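Local coordinates for protein putative peptidase (Bacteroides fragilis, PDB 5DYN) that probably cleaves peptide bonds as a clostripain-family (C11) cysteine protease, apparently the enzyme that activates the Bacteroides fragilis toxin by proteolysis, at residues B[144-149]-B[206-211]; B[159-164]-B[175-180]. All blocks are in the same frame, centred on the assembly; numbering follows the deposited sequence.

Interaction 1. Residues B[144-149]-B[206-211]; sequences GVMCYD and QDAKGL. With NA (sodium ion), chain I.
Two irregular loops of the clostripain-family domain, one ahead of strand 158-159 and the other leading from strand 200-203 into strand 212-213, meet at a sodium site and at a buried tyrosine hydroxyl. The ion bridges the outer end of the contact: the backbone carbonyl of Gly-144 binds it through O at 2.5 Å, and OD1 of Asp-207 reaches it from the other loop at 2.7 Å. Asp-207 presents that oxygen with CG wedged between its backbone N and carbonyl carbon (chi1 55°); Asn-205, next to the 206-211 segment, completes the sodium site. Further in, the Tyr-148 side chain points across the gap tip first, CG anti to its carbonyl carbon. Its OH accepts from Gly-210 N at 3.1 Å, a clearly bent bond with an N-H...O angle of 138°. The stronger partner of this hydroxyl is the carboxylate of Asp-159. The Ala-208 methyl sits obliquely by the phenol end, CB 3.5 Å from Tyr-148 OH, and also lies 4.1 Å from Met-146 CG. Met-146 starts toward Ala-208 but bends at chi2 (64°), which carries its sulfur away. On the far side of the 206-211 loop, the Lys-209 side chain curls back so that NZ donates to Asp-207 O at 2.7 Å, in the carbonyl plane and on a lone pair. Backbone hydrogen bonds tie Met-146 to Asp-159 and Leu-211 to Leu-160. The arrangement is that of two loops pinned by a shared metal ion and a buried tyrosine, beside the short two-stranded sheet 158-159/212-213.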
ATOM      1  N   GLY B 144     -21.327  12.035   2.903  1.00 39.34           N
ATOM      2  CA  GLY B 144     -20.306  12.965   3.351  1.00 37.64           C
ATOM      3  C   GLY B 144     -19.030  12.267   3.780  1.00 39.75           C
ATOM      4  O   GLY B 144     -17.980  12.898   3.902  1.00 38.68           O
ATOM      5  N   VAL B 145     -19.118  10.962   4.020  1.00 38.90           N
ATOM      6  CA  VAL B 145     -17.935  10.169   4.337  1.00 35.70           C
ATOM      7  C   VAL B 145     -17.319   9.638   3.052  1.00 31.02           C
ATOM      8  O   VAL B 145     -17.900   8.774   2.394  1.00 29.37           O
ATOM      9  CB  VAL B 145     -18.258   8.986   5.270  1.00 36.66           C
ATOM     10  CG1 VAL B 145     -16.993   8.193   5.570  1.00 32.22           C
ATOM     11  CG2 VAL B 145     -18.907   9.476   6.554  1.00 32.05           C
ATOM     12  N   MET B 146     -16.151  10.167   2.698  1.00 34.17           N
ATOM     13  CA  MET B 146     -15.468   9.797   1.461  1.00 29.24           C
ATOM     14  C   MET B 146     -15.344   8.292   1.319  1.00 32.38           C
ATOM     15  O   MET B 146     -14.881   7.607   2.233  1.00 28.14           O
ATOM     16  CB  MET B 146     -14.076  10.427   1.394  1.00 31.76           C
ATOM     17  CG  MET B 146     -13.265   9.991   0.175  1.00 28.17           C
ATOM     18  SD  MET B 146     -14.022  10.517  -1.379  1.00 41.60           S
ATOM     19  CE  MET B 146     -12.986   9.676  -2.577  1.00 31.39           C
ATOM     20  N   CYS B 147     -15.780   7.784   0.173  1.00 29.59           N
ATOM     21  CA  CYS B 147     -15.630   6.374  -0.145  1.00 26.65           C
ATOM     22  C   CYS B 147     -14.548   6.214  -1.201  1.00 31.51           C
ATOM     23  O   CYS B 147     -14.690   6.714  -2.319  1.00 28.10           O
ATOM     24  CB  CYS B 147     -16.948   5.783  -0.637  1.00 27.82           C
ATOM     25  SG  CYS B 147     -16.908   4.000  -0.904  1.00 35.40           S
ATOM     26  N   TYR B 148     -13.465   5.529  -0.842  1.00 30.72           N
ATOM     27  CA  TYR B 148     -12.352   5.313  -1.763  1.00 31.33           C
ATOM     28  C   TYR B 148     -12.650   4.196  -2.761  1.00 30.47           C
ATOM     29  O   TYR B 148     -11.912   4.007  -3.727  1.00 30.40           O
ATOM     30  CB  TYR B 148     -11.070   4.982  -0.994  1.00 32.47           C
ATOM     31  CG  TYR B 148     -10.591   6.069  -0.061  1.00 31.90           C
ATOM     32  CD1 TYR B 148     -10.159   7.299  -0.551  1.00 30.12           C
ATOM     33  CD2 TYR B 148     -10.553   5.860   1.312  1.00 28.89           C
ATOM     34  CE1 TYR B 148      -9.715   8.294   0.303  1.00 24.46           C
ATOM     35  CE2 TYR B 148     -10.109   6.845   2.175  1.00 29.79           C
ATOM     36  CZ  TYR B 148      -9.691   8.060   1.666  1.00 32.51           C
ATOM     37  OH  TYR B 148      -9.247   9.037   2.528  1.00 33.45           O
ATOM     38  N   ASP B 149     -13.725   3.453  -2.511  1.00 29.45           N
ATOM     39  CA  ASP B 149     -14.097   2.324  -3.355  1.00 30.51           C
ATOM     40  C   ASP B 149     -15.246   2.703  -4.281  1.00 29.70           C
ATOM     41  O   ASP B 149     -16.387   2.853  -3.850  1.00 31.83           O
ATOM     42  CB  ASP B 149     -14.472   1.117  -2.491  1.00 29.82           C
ATOM     43  CG  ASP B 149     -14.526  -0.182  -3.282  1.00 34.00           C
ATOM     44  OD1 ASP B 149     -14.692  -0.135  -4.522  1.00 28.58           O
ATOM     45  OD2 ASP B 149     -14.405  -1.259  -2.655  1.00 34.40           O
ATOM     46  N   GLN B 206     -12.230  16.870  -0.066  1.00 38.18           N
ATOM     47  CA  GLN B 206     -11.134  17.693   0.425  1.00 41.71           C
ATOM     48  C   GLN B 206     -10.851  17.455   1.904  1.00 43.24           C
ATOM     49  O   GLN B 206      -9.786  17.825   2.397  1.00 44.68           O
ATOM     50  CB  GLN B 206     -11.435  19.174   0.177  1.00 46.55           C
ATOM     51  CG  GLN B 206     -11.510  19.558  -1.303  1.00 66.66           C
ATOM     52  CD  GLN B 206     -10.211  19.298  -2.054  1.00 71.07           C
ATOM     53  OE1 GLN B 206      -9.119  19.540  -1.536  1.00 68.39           O
ATOM     54  NE2 GLN B 206     -10.326  18.796  -3.281  1.00 58.35           N
ATOM     55  N   ASP B 207     -11.794  16.834   2.608  1.00 35.28           N
ATOM     56  CA  ASP B 207     -11.616  16.570   4.032  1.00 34.10           C
ATOM     57  C   ASP B 207     -11.179  15.130   4.309  1.00 35.81           C
ATOM     58  O   ASP B 207     -11.047  14.726   5.463  1.00 35.26           O
ATOM     59  CB  ASP B 207     -12.902  16.885   4.806  1.00 37.45           C
ATOM     60  CG  ASP B 207     -14.112  16.143   4.268  1.00 37.14           C
ATOM     61  OD1 ASP B 207     -13.947  15.255   3.406  1.00 41.98           O
ATOM     62  OD2 ASP B 207     -15.237  16.445   4.722  1.00 38.12           O
ATOM     63  N   ALA B 208     -10.965  14.357   3.248  1.00 38.17           N
ATOM     64  CA  ALA B 208     -10.410  13.016   3.396  1.00 36.36           C
ATOM     65  C   ALA B 208      -8.971  13.123   3.900  1.00 38.55           C
ATOM     66  O   ALA B 208      -8.276  14.096   3.604  1.00 38.32           O
ATOM     67  CB  ALA B 208     -10.469  12.259   2.083  1.00 28.13           C
ATOM     68  N   LYS B 209      -8.524  12.130   4.661  1.00 34.70           N
ATOM     69  CA  LYS B 209      -7.207  12.203   5.280  1.00 32.24           C
ATOM     70  C   LYS B 209      -6.240  11.155   4.731  1.00 33.53           C
ATOM     71  O   LYS B 209      -5.052  11.177   5.052  1.00 33.68           O
ATOM     72  CB  LYS B 209      -7.330  12.065   6.798  1.00 36.30           C
ATOM     73  CG  LYS B 209      -8.256  13.090   7.447  1.00 40.06           C
ATOM     74  CD  LYS B 209      -7.917  14.514   7.034  1.00 32.57           C
ATOM     75  CE  LYS B 209      -8.617  15.533   7.926  1.00 28.94           C
ATOM     76  NZ  LYS B 209     -10.099  15.376   7.915  1.00 32.22           N
ATOM     77  N   GLY B 210      -6.749  10.238   3.913  1.00 34.31           N
ATOM     78  CA  GLY B 210      -5.892   9.321   3.177  1.00 33.97           C
ATOM     79  C   GLY B 210      -5.661   7.938   3.760  1.00 32.61           C
ATOM     80  O   GLY B 210      -4.820   7.189   3.263  1.00 30.04           O
ATOM     81  N   LEU B 211      -6.399   7.593   4.810  1.00 29.64           N
ATOM     82  CA  LEU B 211      -6.316   6.259   5.393  1.00 30.63           C
ATOM     83  C   LEU B 211      -7.703   5.642   5.436  1.00 32.00           C
ATOM     84  O   LEU B 211      -8.624   6.213   6.020  1.00 30.62           O
ATOM     85  CB  LEU B 211      -5.710   6.306   6.797  1.00 34.81           C
ATOM     86  CG  LEU B 211      -5.439   4.953   7.464  1.00 33.53           C
ATOM     87  CD1 LEU B 211      -4.343   4.193   6.726  1.00 28.41           C
ATOM     88  CD2 LEU B 211      -5.079   5.133   8.932  1.00 29.37           C
TER
HETATM   89 NA    NA I 404     -15.610  13.154   3.075  1.00 36.93          NA

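Interaction 2. Residues B[159-164]-B[175-180]; sequences DLDRFI and DSWREA. With NA (sodium ion), chain H.
The indole of Trp-177 projects from helix 172-182 at the opening turn of helix 160-167, and three side chains there meet it in different ways. Trp-177 extends with CG anti to its backbone N, which carries the six-membered ring across the gap. Ile-164 crosses it at about a right angle and lies over one face: CG1 stands 3.7 Å from the centroid of the six-membered ring of Trp-177, 18° off the normal, a CH-pi contact, while CG2 rests over CD2, where the two rings join. Leu-160 comes instead to the ring edge, its CG 3.7 Å from Trp-177 CZ2. Asp-161 is also at the edge, near the ring plane, with OD1 3.4 Å from Trp-177 CZ3 and the carboxylate tilted 33° to the ring. The two oxygens of Asp-161 divide their work. OD2 is gripped side-on by the next residue, Arg-162, whose NE at 3.0 Å and NH2 both donate to Asp-161 OD2 nearly in the guanidinium plane. OD1 accepts from Tyr-174 and makes a long salt bridge to Arg-178, 3.8 Å to its NH1; OD1 lies well out of the guanidinium plane and no N-H points at it, so charge alone acts. Arg-178, bent at chi2, has its NE paired with Asp-182. Asp-161 may also ease the closeness of the two like-charged arginines. Asp-159 is the N-cap of helix 160-167, its OD2 accepting from Arg-162 N at 2.8 Å through the anti lone pair. The two helical segments run antiparallel (166°), their axes 10.8 Å apart, and helix 119-127 packs on Trp-177 from outside the pair, with Thr-126 receiving the indole N-H.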
ATOM      1  N   ASP B 159     -13.092   6.582   4.279  1.00 29.08           N
ATOM      2  CA  ASP B 159     -12.124   7.357   5.040  1.00 30.39           C
ATOM      3  C   ASP B 159     -12.372   7.204   6.540  1.00 32.50           C
ATOM      4  O   ASP B 159     -13.465   7.480   7.027  1.00 30.35           O
ATOM      5  CB  ASP B 159     -12.178   8.828   4.638  1.00 25.43           C
ATOM      6  CG  ASP B 159     -11.130   9.656   5.345  1.00 33.97           C
ATOM      7  OD1 ASP B 159      -9.953   9.602   4.930  1.00 31.20           O
ATOM      8  OD2 ASP B 159     -11.483  10.355   6.318  1.00 36.46           O
ATOM      9  N   LEU B 160     -11.348   6.756   7.262  1.00 30.38           N
ATOM     10  CA  LEU B 160     -11.467   6.489   8.693  1.00 29.55           C
ATOM     11  C   LEU B 160     -11.816   7.738   9.492  1.00 33.90           C
ATOM     12  O   LEU B 160     -12.716   7.716  10.334  1.00 32.38           O
ATOM     13  CB  LEU B 160     -10.169   5.877   9.227  1.00 31.20           C
ATOM     14  CG  LEU B 160     -10.082   5.685  10.743  1.00 32.00           C
ATOM     15  CD1 LEU B 160     -11.108   4.671  11.215  1.00 27.60           C
ATOM     16  CD2 LEU B 160      -8.679   5.266  11.155  1.00 30.74           C
ATOM     17  N   ASP B 161     -11.105   8.826   9.222  1.00 31.42           N
ATOM     18  CA  ASP B 161     -11.309  10.067   9.957  1.00 34.21           C
ATOM     19  C   ASP B 161     -12.724  10.617   9.790  1.00 35.23           C
ATOM     20  O   ASP B 161     -13.355  11.025  10.765  1.00 37.72           O
ATOM     21  CB  ASP B 161     -10.292  11.119   9.518  1.00 33.40           C
ATOM     22  CG  ASP B 161     -10.589  12.487  10.097  1.00 41.32           C
ATOM     23  OD1 ASP B 161     -10.199  12.735  11.258  1.00 40.30           O
ATOM     24  OD2 ASP B 161     -11.214  13.311   9.392  1.00 36.64           O
ATOM     25  N   ARG B 162     -13.222  10.625   8.559  1.00 34.98           N
ATOM     26  CA  ARG B 162     -14.559  11.144   8.294  1.00 35.52           C
ATOM     27  C   ARG B 162     -15.636  10.245   8.890  1.00 34.57           C
ATOM     28  O   ARG B 162     -16.710  10.716   9.266  1.00 34.34           O
ATOM     29  CB  ARG B 162     -14.779  11.314   6.790  1.00 35.78           C
ATOM     30  CG  ARG B 162     -13.941  12.416   6.159  1.00 35.87           C
ATOM     31  CD  ARG B 162     -14.359  13.794   6.656  1.00 37.42           C
ATOM     32  NE  ARG B 162     -13.706  14.158   7.910  1.00 37.60           N
ATOM     33  CZ  ARG B 162     -13.986  15.251   8.613  1.00 39.93           C
ATOM     34  NH1 ARG B 162     -14.913  16.100   8.188  1.00 29.81           N
ATOM     35  NH2 ARG B 162     -13.338  15.495   9.742  1.00 37.34           N
ATOM     36  N   PHE B 163     -15.343   8.952   8.984  1.00 29.43           N
ATOM     37  CA  PHE B 163     -16.269   8.006   9.597  1.00 32.36           C
ATOM     38  C   PHE B 163     -16.385   8.234  11.106  1.00 31.64           C
ATOM     39  O   PHE B 163     -17.490   8.231  11.657  1.00 31.90           O
ATOM     40  CB  PHE B 163     -15.831   6.567   9.310  1.00 29.81           C
ATOM     41  CG  PHE B 163     -16.585   5.536  10.101  1.00 31.51           C
ATOM     42  CD1 PHE B 163     -17.940   5.336   9.892  1.00 27.54           C
ATOM     43  CD2 PHE B 163     -15.937   4.763  11.052  1.00 31.74           C
ATOM     44  CE1 PHE B 163     -18.637   4.386  10.621  1.00 36.43           C
ATOM     45  CE2 PHE B 163     -16.629   3.810  11.784  1.00 38.44           C
ATOM     46  CZ  PHE B 163     -17.981   3.624  11.569  1.00 34.13           C
ATOM     47  N   ILE B 164     -15.250   8.427  11.772  1.00 30.22           N
ATOM     48  CA  ILE B 164     -15.256   8.705  13.206  1.00 37.13           C
ATOM     49  C   ILE B 164     -15.935  10.049  13.452  1.00 34.45           C
ATOM     50  O   ILE B 164     -16.676  10.216  14.421  1.00 37.43           O
ATOM     51  CB  ILE B 164     -13.829   8.713  13.808  1.00 37.81           C
ATOM     52  CG1 ILE B 164     -13.143   7.367  13.582  1.00 38.65           C
ATOM     53  CG2 ILE B 164     -13.874   8.999  15.300  1.00 33.35           C
ATOM     54  CD1 ILE B 164     -13.841   6.205  14.260  1.00 32.48           C
ATOM     55  N   ASP B 175     -12.338  15.136  18.701  1.00 41.94           N
ATOM     56  CA  ASP B 175     -11.114  15.908  18.900  1.00 36.40           C
ATOM     57  C   ASP B 175     -10.042  15.092  19.604  1.00 41.36           C
ATOM     58  O   ASP B 175      -8.869  15.151  19.239  1.00 45.71           O
ATOM     59  CB  ASP B 175     -11.408  17.177  19.698  1.00 35.82           C
ATOM     60  CG  ASP B 175     -12.409  18.077  19.007  1.00 42.03           C
ATOM     61  OD1 ASP B 175     -12.531  17.984  17.767  1.00 44.22           O
ATOM     62  OD2 ASP B 175     -13.071  18.880  19.696  1.00 48.00           O
ATOM     63  N   SER B 176     -10.453  14.331  20.614  1.00 41.17           N
ATOM     64  CA  SER B 176      -9.541  13.455  21.337  1.00 39.50           C
ATOM     65  C   SER B 176      -8.977  12.404  20.396  1.00 42.51           C
ATOM     66  O   SER B 176      -7.766  12.194  20.339  1.00 46.16           O
ATOM     67  CB  SER B 176     -10.246  12.788  22.517  1.00 38.47           C
ATOM     68  OG  SER B 176     -10.571  13.737  23.515  1.00 47.31           O
ATOM     69  N   TRP B 177      -9.869  11.751  19.656  1.00 38.92           N
ATOM     70  CA  TRP B 177      -9.470  10.741  18.686  1.00 36.64           C
ATOM     71  C   TRP B 177      -8.610  11.355  17.589  1.00 37.64           C
ATOM     72  O   TRP B 177      -7.616  10.766  17.161  1.00 33.32           O
ATOM     73  CB  TRP B 177     -10.700  10.065  18.076  1.00 35.21           C
ATOM     74  CG  TRP B 177     -10.359   9.021  17.061  1.00 32.87           C
ATOM     75  CD1 TRP B 177     -10.175   7.690  17.289  1.00 37.76           C
ATOM     76  CD2 TRP B 177     -10.152   9.221  15.657  1.00 35.52           C
ATOM     77  NE1 TRP B 177      -9.868   7.047  16.114  1.00 41.10           N
ATOM     78  CE2 TRP B 177      -9.847   7.966  15.097  1.00 39.37           C
ATOM     79  CE3 TRP B 177     -10.194  10.342  14.819  1.00 31.03           C
ATOM     80  CZ2 TRP B 177      -9.587   7.796  13.736  1.00 34.08           C
ATOM     81  CZ3 TRP B 177      -9.936  10.172  13.469  1.00 34.19           C
ATOM     82  CH2 TRP B 177      -9.637   8.909  12.942  1.00 36.37           C
ATOM     83  N   ARG B 178      -9.003  12.545  17.144  1.00 40.32           N
ATOM     84  CA  ARG B 178      -8.301  13.259  16.086  1.00 35.95           C
ATOM     85  C   ARG B 178      -6.850  13.558  16.465  1.00 41.03           C
ATOM     86  O   ARG B 178      -5.968  13.581  15.605  1.00 39.17           O
ATOM     87  CB  ARG B 178      -9.040  14.558  15.757  1.00 38.86           C
ATOM     88  CG  ARG B 178      -8.346  15.436  14.742  1.00 41.94           C
ATOM     89  CD  ARG B 178      -8.142  14.714  13.426  1.00 37.35           C
ATOM     90  NE  ARG B 178      -7.539  15.599  12.435  1.00 47.05           N
ATOM     91  CZ  ARG B 178      -8.233  16.403  11.636  1.00 45.70           C
ATOM     92  NH1 ARG B 178      -9.558  16.431  11.708  1.00 33.29           N
ATOM     93  NH2 ARG B 178      -7.603  17.177  10.765  1.00 49.49           N
ATOM     94  N   GLU B 179      -6.609  13.778  17.755  1.00 42.79           N
ATOM     95  CA  GLU B 179      -5.257  14.010  18.255  1.00 48.80           C
ATOM     96  C   GLU B 179      -4.368  12.800  17.995  1.00 46.39           C
ATOM     97  O   GLU B 179      -3.211  12.939  17.597  1.00 44.28           O
ATOM     98  CB  GLU B 179      -5.276  14.333  19.753  1.00 47.48           C
ATOM     99  CG  GLU B 179      -5.856  15.699  20.091  1.00 58.26           C
ATOM    100  CD  GLU B 179      -5.714  16.052  21.561  1.00 70.70           C
ATOM    101  OE1 GLU B 179      -6.023  15.196  22.418  1.00 65.15           O
ATOM    102  OE2 GLU B 179      -5.290  17.189  21.858  1.00 75.67           O
ATOM    103  N   ALA B 180      -4.920  11.614  18.219  1.00 42.10           N
ATOM    104  CA  ALA B 180      -4.175  10.380  18.020  1.00 42.68           C
ATOM    105  C   ALA B 180      -3.982  10.083  16.539  1.00 43.25           C
ATOM    106  O   ALA B 180      -2.955   9.533  16.139  1.00 44.73           O
ATOM    107  CB  ALA B 180      -4.880   9.224  18.701  1.00 33.83           C
TER
HETATM  108 NA    NA H 403      -1.361   8.081  17.580  1.00 53.64          NA

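The helical pair of interaction 2 is nested in the chain between the two loops of interaction 1, and the contacts lie about 12 Å apart, centre to centre. Two carboxylates of 159-164 join them. Asp-159, the N-cap residue, turns its OD1 to Tyr-148 OH at 2.6 Å, a probable hydrogen bond, and also accepts from Lys-209 N; the helix start and the buried tyrosine thus share one carboxylate. Asp-161 OD2 receives Lys-209 NZ at 2.8 Å in a salt bridge, which adds the lysine to the Asp-161, Arg-162, Arg-178 network. The two contacts bind different sodium ions, one through Gly-144 and Asp-207, the other through Ala-180.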